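Long-range contacts in protein FucU (Bifidobacterium longum subsp. infantis, PDB 3MVK), which probably interconverts the anomers of L-fucose, and beta-D-ribopyranose with beta-D-ribofuranose, as a sugar mutarotase of the RbsD/FucU family: residues L17-I28 with I59-Y68; L75-T86 with S131-L139. All coordinates share one frame; numbering follows the deposited sequence.

Interactions 1 and 2 lie on opposite sides of the chain's centre, their own centres about 22 Å apart, yet both reach the same sheet, where strands 25-29 and 137-140 run side by side. The backbones probably bond directly there, with Ile28 N 2.7 Å from Leu137 O and Leu26 O 2.9 Å from Leu139 N. Across subunits the two contacts meet again: Tyr68 of interaction 1 packs against Tyr134 of a neighbouring subunit and hydrogen-bonds Asp82 there, both part of that subunit's interaction 2. Glycerol binds at each contact, to His22 in one and to Gln133, Tyr134 and Asn136 in the other, consistent with a sugar-binding pocket at the subunit boundary.

Interaction 1: residues L17-I28 with I59-Y68; sequences LCEMGHGDQLVI and ILTVFPLDTY. With NA (sodium ion), chain B.
In both His22 (chi1 -170°) and Asp66 (chi1 -159°) CG stands anti to the backbone N, and these torsions carry imidazole and carboxylate across to each other from facing loops. His22 NE2 donates to Asp66 OD1 at 2.9 Å; the oxygen lies near the ring plane but is approached from above the carboxylate plane. Tyr68 N, 2.9 Å from Asp66 OD1, comes from the other face of the carboxylate and closes an Asx turn. With Gln140 holding OD2, both carboxylate oxygens are engaged, which should hold the carboxylate in place. The imidazole also points its CE1 edge at the centre of the Tyr68 ring, a T-shaped pair with centroids 4.6 Å apart and planes at 72°. Between them, Asp66 and Tyr68 leave His22 little freedom to turn, while its other nitrogen, ND1, binds a glycerol. Glycine suits position 23, the third of a type II turn, because its positive phi would press a side chain against the preceding carbonyl. Next to Tyr68, Thr67 OG1 coordinates sodium.

The other half is oily. Phe63 receives the methyl of selenomethionine Met20 at its edge, an apolar contact with CE 3.6 Å from Phe63 CE1. Met20 SE also lies at the ring edge, 5.4 Å from the Phe63 centroid, as a Met-aromatic contact. The forked Leu17 divides its methyls, CD1 lying 3.7 Å from Val62 CG2 and CD2 3.7 Å from Phe63 CD1. Ile28 and Ile59 meet tip to tip, CD1 to CD1 at 4.0 Å. One water, donating to Leu17 O and Val62 O, links the two backbones.

The contact thus joins the end of helix 11-19 and strand 25-29 to the end of helix 52-60, while Leu139 of strand 137-140 packs against both Ile59 and Phe63.

Interaction 2: residues L75-T86 with S131-L139; sequences LMEKVPGDTVAT and SAQYANLIL
Tyr134 OH is gripped by two groups of the facing loop: it donates to Asp82 OD2 at 2.6 Å, meeting the carboxylate on its anti side, and accepts from Val79 N at 3.1 Å along a nearly straight line (168°). A tyrosine suits this place because its ring spans the loop while its hydroxyl can give and take a hydrogen bond at once. Asp82 OD2 is shared, since Tyr68 of a neighbouring subunit also bonds to it.

The ring is embraced by residues 76-84. Lys78 lays its CA over one face, 3.8 Å from the centroid, as a CH-pi contact, and its aliphatic chain follows across the ring before NZ bonds to Val84 O, 2.8 Å away, and so closes the loop on itself. At the edge, near the ring plane, Val84 CG1 touches Tyr134 CE2 at 3.7 Å. Selenomethionine Met76, its CG anti to the backbone N (chi1 -177°), brings SE to 3.8 Å from Tyr134 CD1 in an oblique Met-aromatic approach. Gly81 supplies the positive phi of the type II turn 79-82, which sets Val79 N and Asp82 around the hydroxyl.

Waters complete the junction: one donates to Asp82 OD1 and Gln133 OE1, while another accepts from Met76 N and donates to Asn136 O. Gln133 NE2 also donates to Tyr68 OH of the adjoining chain. Leu75 CD2 packs at 3.7 Å on Leu137 CD1 between neighbouring antiparallel strands.

Glycerol, probably from the crystallisation liquor, is held by Tyr134 N, Gln133 NE2 and Asn136 OD1, consistent with a sugar pocket between subunits as in the ring-shaped RbsD/FucU decamers.

Interaction 1: residues L17-I28 with I59-Y68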
loop_
_atom_site.group_PDB
_atom_site.type_symbol
_atom_site.label_atom_id
_atom_site.label_comp_id
_atom_site.label_asym_id
_atom_site.label_seq_id
_atom_site.Cartn_x
_atom_site.Cartn_y
_atom_site.Cartn_z
ATOM N N LEU G 17 -16.971 1.986 -16.965
ATOM C CA LEU G 17 -18.264 1.896 -17.652
ATOM C C LEU G 17 -18.682 0.439 -17.839
ATOM O O LEU G 17 -19.869 0.097 -17.696
ATOM C CB LEU G 17 -18.222 2.624 -19.003
ATOM C CG LEU G 17 -18.030 4.145 -18.874
ATOM C CD1 LEU G 17 -17.717 4.759 -20.233
ATOM C CD2 LEU G 17 -19.282 4.821 -18.249
ATOM N N CYS G 18 -17.699 -0.413 -18.106
ATOM C CA CYS G 18 -17.973 -1.834 -18.309
ATOM C C CYS G 18 -18.328 -2.547 -17.011
ATOM O O CYS G 18 -19.217 -3.415 -16.987
ATOM C CB CYS G 18 -16.794 -2.506 -18.996
ATOM S SG CYS G 18 -16.667 -1.999 -20.708
ATOM N N GLU G 19 -17.652 -2.200 -15.931
ATOM C CA GLU G 19 -17.916 -2.923 -14.706
ATOM C C GLU G 19 -19.102 -2.403 -13.892
ATOM O O GLU G 19 -19.558 -3.085 -12.969
ATOM C CB GLU G 19 -16.651 -3.032 -13.868
ATOM C CG GLU G 19 -16.291 -1.746 -13.186
ATOM C CD GLU G 19 -14.808 -1.647 -12.775
ATOM O OE1 GLU G 19 -13.992 -2.577 -12.930
ATOM O OE2 GLU G 19 -14.454 -0.585 -12.272
HETATM N N MSE G 20 -19.610 -1.217 -14.230
HETATM C CA MSE G 20 -20.892 -0.798 -13.660
HETATM C C MSE G 20 -22.006 -1.716 -14.127
HETATM O O MSE G 20 -21.982 -2.225 -15.261
HETATM C CB MSE G 20 -21.186 0.657 -14.067
HETATM C CG MSE G 20 -20.275 1.601 -13.345
HETATM SE SE MSE G 20 -20.446 3.471 -13.952
HETATM C CE MSE G 20 -22.274 3.913 -13.288
ATOM N N GLY G 21 -22.973 -1.923 -13.239
ATOM C CA GLY G 21 -24.127 -2.769 -13.527
ATOM C C GLY G 21 -25.425 -2.005 -13.304
ATOM O O GLY G 21 -25.431 -0.791 -13.038
ATOM N N HIS G 22 -26.530 -2.736 -13.393
ATOM C CA HIS G 22 -27.858 -2.144 -13.301
ATOM C C HIS G 22 -28.094 -1.376 -11.985
ATOM O O HIS G 22 -28.011 -1.932 -10.887
ATOM C CB HIS G 22 -28.877 -3.272 -13.496
ATOM C CG HIS G 22 -30.275 -2.792 -13.673
ATOM N ND1 HIS G 22 -31.367 -3.611 -13.456
ATOM C CD2 HIS G 22 -30.769 -1.585 -14.049
ATOM C CE1 HIS G 22 -32.473 -2.924 -13.701
ATOM N NE2 HIS G 22 -32.140 -1.697 -14.062
ATOM N N GLY G 23 -28.388 -0.078 -12.107
ATOM C CA GLY G 23 -28.586 0.759 -10.940
ATOM C C GLY G 23 -27.396 1.579 -10.482
ATOM O O GLY G 23 -27.557 2.550 -9.724
ATOM N N ASP G 24 -26.191 1.201 -10.905
ATOM C CA ASP G 24 -25.004 2.000 -10.568
ATOM C C ASP G 24 -25.118 3.389 -11.169
ATOM O O ASP G 24 -25.714 3.563 -12.238
ATOM C CB ASP G 24 -23.712 1.354 -11.104
ATOM C CG ASP G 24 -23.182 0.257 -10.197
ATOM O OD1 ASP G 24 -23.397 0.311 -8.968
ATOM O OD2 ASP G 24 -22.513 -0.646 -10.739
ATOM N N GLN G 25 -24.549 4.367 -10.462
ATOM C CA GLN G 25 -24.576 5.771 -10.906
ATOM C C GLN G 25 -23.175 6.335 -11.120
ATOM O O GLN G 25 -22.216 5.974 -10.428
ATOM C CB GLN G 25 -25.307 6.643 -9.891
ATOM C CG GLN G 25 -26.784 6.310 -9.818
ATOM C CD GLN G 25 -27.521 7.128 -8.782
ATOM O OE1 GLN G 25 -26.921 7.901 -8.042
ATOM N NE2 GLN G 25 -28.839 6.935 -8.706
ATOM N N LEU G 26 -23.059 7.234 -12.092
ATOM C CA LEU G 26 -21.868 8.036 -12.198
ATOM C C LEU G 26 -22.280 9.505 -12.256
ATOM O O LEU G 26 -23.429 9.832 -12.588
ATOM C CB LEU G 26 -21.029 7.636 -13.423
ATOM C CG LEU G 26 -21.643 7.825 -14.816
ATOM C CD1 LEU G 26 -21.686 9.301 -15.241
ATOM C CD2 LEU G 26 -20.875 7.019 -15.849
ATOM N N VAL G 27 -21.346 10.383 -11.942
ATOM C CA VAL G 27 -21.621 11.805 -11.967
ATOM C C VAL G 27 -20.726 12.459 -13.012
ATOM O O VAL G 27 -19.505 12.274 -12.992
ATOM C CB VAL G 27 -21.289 12.458 -10.614
ATOM C CG1 VAL G 27 -21.556 13.972 -10.655
ATOM C CG2 VAL G 27 -22.094 11.829 -9.472
ATOM N N ILE G 28 -21.328 13.211 -13.930
ATOM C CA ILE G 28 -20.542 14.130 -14.765
ATOM C C ILE G 28 -20.512 15.434 -13.993
ATOM O O ILE G 28 -21.554 16.091 -13.842
ATOM C CB ILE G 28 -21.183 14.333 -16.167
ATOM C CG1 ILE G 28 -21.352 12.979 -16.865
ATOM C CG2 ILE G 28 -20.331 15.325 -17.002
ATOM C CD1 ILE G 28 -22.088 13.042 -18.171
ATOM N N ILE G 59 -20.357 9.089 -23.451
ATOM C CA ILE G 59 -20.821 8.081 -22.492
ATOM C C ILE G 59 -22.061 7.351 -23.019
ATOM O O ILE G 59 -22.142 6.139 -22.934
ATOM C CB ILE G 59 -21.095 8.690 -21.107
ATOM C CG1 ILE G 59 -19.765 9.004 -20.424
ATOM C CG2 ILE G 59 -21.942 7.728 -20.231
ATOM C CD1 ILE G 59 -19.923 9.822 -19.157
ATOM N N LEU G 60 -23.007 8.097 -23.572
ATOM C CA LEU G 60 -24.258 7.508 -24.026
ATOM C C LEU G 60 -24.072 6.515 -25.177
ATOM O O LEU G 60 -24.915 5.630 -25.359
ATOM C CB LEU G 60 -25.284 8.584 -24.390
ATOM C CG LEU G 60 -25.785 9.456 -23.232
ATOM C CD1 LEU G 60 -26.682 10.526 -23.798
ATOM C CD2 LEU G 60 -26.499 8.649 -22.154
ATOM N N THR G 61 -22.967 6.621 -25.917
ATOM C CA THR G 61 -22.688 5.616 -26.949
ATOM C C THR G 61 -22.417 4.221 -26.359
ATOM O O THR G 61 -22.589 3.205 -27.043
ATOM C CB THR G 61 -21.545 6.032 -27.889
ATOM O OG1 THR G 61 -20.306 5.941 -27.188
ATOM C CG2 THR G 61 -21.744 7.443 -28.413
ATOM N N VAL G 62 -22.006 4.158 -25.092
ATOM C CA VAL G 62 -21.678 2.875 -24.473
ATOM C C VAL G 62 -22.461 2.530 -23.201
ATOM O O VAL G 62 -22.316 1.436 -22.650
ATOM C CB VAL G 62 -20.155 2.743 -24.209
ATOM C CG1 VAL G 62 -19.389 2.750 -25.519
ATOM C CG2 VAL G 62 -19.659 3.841 -23.275
ATOM N N PHE G 63 -23.322 3.438 -22.761
ATOM C CA PHE G 63 -23.913 3.368 -21.427
ATOM C C PHE G 63 -25.418 3.505 -21.571
ATOM O O PHE G 63 -25.921 4.595 -21.891
ATOM C CB PHE G 63 -23.346 4.522 -20.594
ATOM C CG PHE G 63 -23.779 4.563 -19.141
ATOM C CD1 PHE G 63 -22.936 4.065 -18.139
ATOM C CD2 PHE G 63 -24.951 5.198 -18.763
ATOM C CE1 PHE G 63 -23.289 4.153 -16.769
ATOM C CE2 PHE G 63 -25.324 5.291 -17.408
ATOM C CZ PHE G 63 -24.488 4.773 -16.406
ATOM N N PRO G 64 -26.146 2.402 -21.363
ATOM C CA PRO G 64 -27.603 2.461 -21.421
ATOM C C PRO G 64 -28.192 3.143 -20.188
ATOM O O PRO G 64 -27.775 2.876 -19.045
ATOM C CB PRO G 64 -28.014 0.972 -21.475
ATOM C CG PRO G 64 -26.939 0.278 -20.732
ATOM C CD PRO G 64 -25.654 1.066 -20.960
ATOM N N LEU G 65 -29.141 4.047 -20.420
ATOM C CA LEU G 65 -29.822 4.699 -19.308
ATOM C C LEU G 65 -30.927 3.808 -18.784
ATOM O O LEU G 65 -31.696 3.245 -19.578
ATOM C CB LEU G 65 -30.424 6.032 -19.751
ATOM C CG LEU G 65 -29.436 7.170 -19.993
ATOM C CD1 LEU G 65 -30.181 8.361 -20.567
ATOM C CD2 LEU G 65 -28.712 7.540 -18.689
ATOM N N ASP G 66 -31.040 3.748 -17.461
ATOM C CA ASP G 66 -31.985 2.878 -16.765
ATOM C C ASP G 66 -33.448 3.150 -17.117
ATOM O O ASP G 66 -33.934 4.281 -16.946
ATOM C CB ASP G 66 -31.787 2.983 -15.259
ATOM C CG ASP G 66 -32.343 1.783 -14.494
ATOM O OD1 ASP G 66 -32.935 0.856 -15.119
ATOM O OD2 ASP G 66 -32.190 1.782 -13.254
ATOM N N THR G 67 -34.135 2.104 -17.584
ATOM C CA THR G 67 -35.570 2.179 -17.896
ATOM C C THR G 67 -36.431 1.690 -16.723
ATOM O O THR G 67 -37.658 1.763 -16.794
ATOM C CB THR G 67 -35.932 1.338 -19.156
ATOM O OG1 THR G 67 -35.644 -0.041 -18.898
ATOM C CG2 THR G 67 -35.156 1.811 -20.391
ATOM N N TYR G 68 -35.793 1.198 -15.656
ATOM C CA TYR G 68 -36.496 0.747 -14.443
ATOM C C TYR G 68 -36.827 1.885 -13.483
ATOM O O TYR G 68 -37.479 1.674 -12.452
ATOM C CB TYR G 68 -35.702 -0.343 -13.713
ATOM C CG TYR G 68 -35.732 -1.667 -14.410
ATOM C CD1 TYR G 68 -36.341 -2.777 -13.814
ATOM C CD2 TYR G 68 -35.165 -1.821 -15.676
ATOM C CE1 TYR G 68 -36.371 -4.020 -14.473
ATOM C CE2 TYR G 68 -35.181 -3.067 -16.338
ATOM C CZ TYR G 68 -35.791 -4.146 -15.725
ATOM O OH TYR G 68 -35.828 -5.356 -16.374
HETATM NA NA NA B . -32.905 -0.648 -18.560
HETATM O O HOH W 1 -21.688 0.804 -20.059
#

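Interaction 2: residues L75-T86 with S131-L139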
loop_
_atom_site.group_PDB
_atom_site.type_symbol
_atom_site.label_atom_id
_atom_site.label_comp_id
_atom_site.label_asym_id
_atom_site.label_seq_id
_atom_site.Cartn_x
_atom_site.Cartn_y
_atom_site.Cartn_z
ATOM N N LEU G 75 -30.243 16.372 -12.586
ATOM C CA LEU G 75 -29.588 17.680 -12.506
ATOM C C LEU G 75 -29.603 18.259 -11.100
ATOM O O LEU G 75 -30.373 17.836 -10.239
ATOM C CB LEU G 75 -30.283 18.690 -13.447
ATOM C CG LEU G 75 -30.094 18.481 -14.944
ATOM C CD1 LEU G 75 -31.165 19.288 -15.684
ATOM C CD2 LEU G 75 -28.700 18.867 -15.435
HETATM N N MSE G 76 -28.737 19.235 -10.877
HETATM C CA MSE G 76 -28.746 20.028 -9.657
HETATM C C MSE G 76 -29.669 21.239 -9.849
HETATM O O MSE G 76 -29.514 21.993 -10.803
HETATM C CB MSE G 76 -27.333 20.521 -9.344
HETATM C CG MSE G 76 -27.222 21.295 -8.039
HETATM SE SE MSE G 76 -25.486 22.067 -7.749
HETATM C CE MSE G 76 -24.598 20.499 -6.941
ATOM N N GLU G 77 -30.614 21.430 -8.934
ATOM C CA GLU G 77 -31.474 22.613 -8.957
ATOM C C GLU G 77 -30.699 23.865 -8.596
ATOM O O GLU G 77 -29.823 23.832 -7.741
ATOM C CB GLU G 77 -32.624 22.428 -7.958
ATOM C CG GLU G 77 -33.577 21.332 -8.388
ATOM C CD GLU G 77 -34.572 20.919 -7.324
ATOM O OE1 GLU G 77 -34.634 21.557 -6.259
ATOM O OE2 GLU G 77 -35.301 19.926 -7.560
ATOM N N LYS G 78 -31.039 24.985 -9.232
ATOM C CA LYS G 78 -30.381 26.245 -8.900
ATOM C C LYS G 78 -30.718 26.671 -7.486
ATOM O O LYS G 78 -31.848 26.474 -7.021
ATOM C CB LYS G 78 -30.739 27.326 -9.918
ATOM C CG LYS G 78 -30.380 26.896 -11.327
ATOM C CD LYS G 78 -30.389 28.058 -12.327
ATOM C CE LYS G 78 -31.741 28.767 -12.366
ATOM N NZ LYS G 78 -31.797 29.621 -13.600
ATOM N N VAL G 79 -29.734 27.239 -6.808
ATOM C CA VAL G 79 -29.937 27.793 -5.462
ATOM C C VAL G 79 -31.022 28.876 -5.578
ATOM O O VAL G 79 -30.965 29.692 -6.484
ATOM C CB VAL G 79 -28.635 28.352 -4.907
ATOM C CG1 VAL G 79 -28.873 29.082 -3.579
ATOM C CG2 VAL G 79 -27.641 27.191 -4.708
ATOM N N PRO G 80 -32.038 28.839 -4.699
ATOM C CA PRO G 80 -33.091 29.861 -4.819
ATOM C C PRO G 80 -32.494 31.263 -4.874
ATOM O O PRO G 80 -31.611 31.584 -4.079
ATOM C CB PRO G 80 -33.915 29.656 -3.549
ATOM C CG PRO G 80 -33.774 28.187 -3.263
ATOM C CD PRO G 80 -32.345 27.848 -3.648
ATOM N N GLY G 81 -32.926 32.065 -5.851
ATOM C CA GLY G 81 -32.379 33.412 -6.036
ATOM C C GLY G 81 -31.251 33.531 -7.049
ATOM O O GLY G 81 -30.939 34.629 -7.503
ATOM N N ASP G 82 -30.621 32.411 -7.400
ATOM C CA ASP G 82 -29.558 32.392 -8.416
ATOM C C ASP G 82 -30.222 32.279 -9.792
ATOM O O ASP G 82 -30.808 31.249 -10.110
ATOM C CB ASP G 82 -28.637 31.193 -8.161
ATOM C CG ASP G 82 -27.372 31.206 -9.010
ATOM O OD1 ASP G 82 -27.203 32.076 -9.904
ATOM O OD2 ASP G 82 -26.520 30.330 -8.762
ATOM N N THR G 83 -30.156 33.345 -10.589
ATOM C CA THR G 83 -30.914 33.418 -11.844
ATOM C C THR G 83 -30.107 32.998 -13.077
ATOM O O THR G 83 -30.595 33.147 -14.199
ATOM C CB THR G 83 -31.466 34.858 -12.098
ATOM O OG1 THR G 83 -30.368 35.768 -12.185
ATOM C CG2 THR G 83 -32.378 35.299 -10.965
ATOM N N VAL G 84 -28.894 32.464 -12.887
ATOM C CA VAL G 84 -27.988 32.156 -14.018
ATOM C C VAL G 84 -28.680 31.287 -15.088
ATOM O O VAL G 84 -29.396 30.345 -14.775
ATOM C CB VAL G 84 -26.648 31.504 -13.534
ATOM C CG1 VAL G 84 -26.906 30.159 -12.886
ATOM C CG2 VAL G 84 -25.623 31.371 -14.680
ATOM N N ALA G 85 -28.502 31.641 -16.357
ATOM C CA ALA G 85 -29.021 30.809 -17.437
ATOM C C ALA G 85 -28.393 29.410 -17.381
ATOM O O ALA G 85 -27.214 29.260 -16.993
ATOM C CB ALA G 85 -28.713 31.456 -18.767
ATOM N N THR G 86 -29.178 28.409 -17.789
ATOM C CA THR G 86 -28.708 27.018 -17.873
ATOM C C THR G 86 -29.070 26.341 -19.210
ATOM O O THR G 86 -29.815 25.349 -19.240
ATOM C CB THR G 86 -29.274 26.174 -16.708
ATOM O OG1 THR G 86 -30.704 26.189 -16.759
ATOM C CG2 THR G 86 -28.779 26.693 -15.327
ATOM N N SER G 131 -17.502 24.836 -17.996
ATOM C CA SER G 131 -17.490 26.145 -17.346
ATOM C C SER G 131 -18.881 26.618 -16.939
ATOM O O SER G 131 -19.010 27.480 -16.073
ATOM C CB SER G 131 -16.799 27.184 -18.227
ATOM O OG SER G 131 -17.483 27.328 -19.448
ATOM N N ALA G 132 -19.922 26.059 -17.540
ATOM C CA ALA G 132 -21.284 26.432 -17.122
ATOM C C ALA G 132 -21.606 25.957 -15.698
ATOM O O ALA G 132 -21.203 24.853 -15.291
ATOM C CB ALA G 132 -22.302 25.901 -18.103
ATOM N N GLN G 133 -22.307 26.800 -14.934
ATOM C CA GLN G 133 -22.843 26.363 -13.649
ATOM C C GLN G 133 -24.074 25.465 -13.800
ATOM O O GLN G 133 -24.791 25.485 -14.825
ATOM C CB GLN G 133 -23.195 27.542 -12.744
ATOM C CG GLN G 133 -22.013 28.159 -12.000
ATOM C CD GLN G 133 -22.486 29.293 -11.121
ATOM O OE1 GLN G 133 -22.825 30.370 -11.619
ATOM N NE2 GLN G 133 -22.553 29.048 -9.814
ATOM N N TYR G 134 -24.311 24.693 -12.742
ATOM C CA TYR G 134 -25.371 23.682 -12.692
ATOM C C TYR G 134 -25.350 22.729 -13.885
ATOM O O TYR G 134 -26.401 22.332 -14.377
ATOM C CB TYR G 134 -26.750 24.343 -12.516
ATOM C CG TYR G 134 -26.783 25.272 -11.321
ATOM C CD1 TYR G 134 -26.926 24.762 -10.018
ATOM C CD2 TYR G 134 -26.671 26.656 -11.480
ATOM C CE1 TYR G 134 -26.954 25.604 -8.908
ATOM C CE2 TYR G 134 -26.714 27.518 -10.368
ATOM C CZ TYR G 134 -26.868 26.988 -9.095
ATOM O OH TYR G 134 -26.905 27.829 -8.010
ATOM N N ALA G 135 -24.146 22.363 -14.330
ATOM C CA ALA G 135 -23.980 21.415 -15.454
ATOM C C ALA G 135 -23.648 20.003 -14.963
ATOM O O ALA G 135 -23.276 19.125 -15.754
ATOM C CB ALA G 135 -22.917 21.922 -16.414
ATOM N N ASN G 136 -23.798 19.779 -13.664
ATOM C CA ASN G 136 -23.621 18.429 -13.095
ATOM C C ASN G 136 -24.711 17.511 -13.551
ATOM O O ASN G 136 -25.856 17.942 -13.681
ATOM C CB ASN G 136 -23.650 18.498 -11.575
ATOM C CG ASN G 136 -22.712 19.539 -11.053
ATOM O OD1 ASN G 136 -23.123 20.512 -10.396
ATOM N ND2 ASN G 136 -21.467 19.364 -11.336
ATOM N N LEU G 137 -24.383 16.251 -13.800
ATOM C CA LEU G 137 -25.408 15.307 -14.219
ATOM C C LEU G 137 -25.105 13.933 -13.670
ATOM O O LEU G 137 -24.026 13.389 -13.928
ATOM C CB LEU G 137 -25.512 15.280 -15.752
ATOM C CG LEU G 137 -26.692 14.548 -16.403
ATOM C CD1 LEU G 137 -28.017 15.272 -16.168
ATOM C CD2 LEU G 137 -26.442 14.374 -17.900
ATOM N N ILE G 138 -26.045 13.400 -12.886
ATOM C CA ILE G 138 -25.967 11.993 -12.418
ATOM C C ILE G 138 -26.659 11.096 -13.428
ATOM O O ILE G 138 -27.774 11.405 -13.852
ATOM C CB ILE G 138 -26.615 11.795 -11.033
ATOM C CG1 ILE G 138 -26.102 12.858 -10.035
ATOM C CG2 ILE G 138 -26.337 10.354 -10.509
ATOM C CD1 ILE G 138 -26.678 12.747 -8.581
ATOM N N LEU G 139 -26.007 9.993 -13.817
ATOM C CA LEU G 139 -26.581 9.032 -14.766
ATOM C C LEU G 139 -26.677 7.677 -14.089
ATOM O O LEU G 139 -25.720 7.270 -13.421
ATOM C CB LEU G 139 -25.686 8.876 -15.984
ATOM C CG LEU G 139 -25.486 10.111 -16.869
ATOM C CD1 LEU G 139 -24.632 9.706 -18.052
ATOM C CD2 LEU G 139 -26.851 10.618 -17.345
HETATM O O HOH W 2 -26.734 20.220 -12.649
HETATM O O HOH W 3 -24.494 32.402 -10.857
HETATM O O HOH W 4 -25.312 27.110 -16.835
#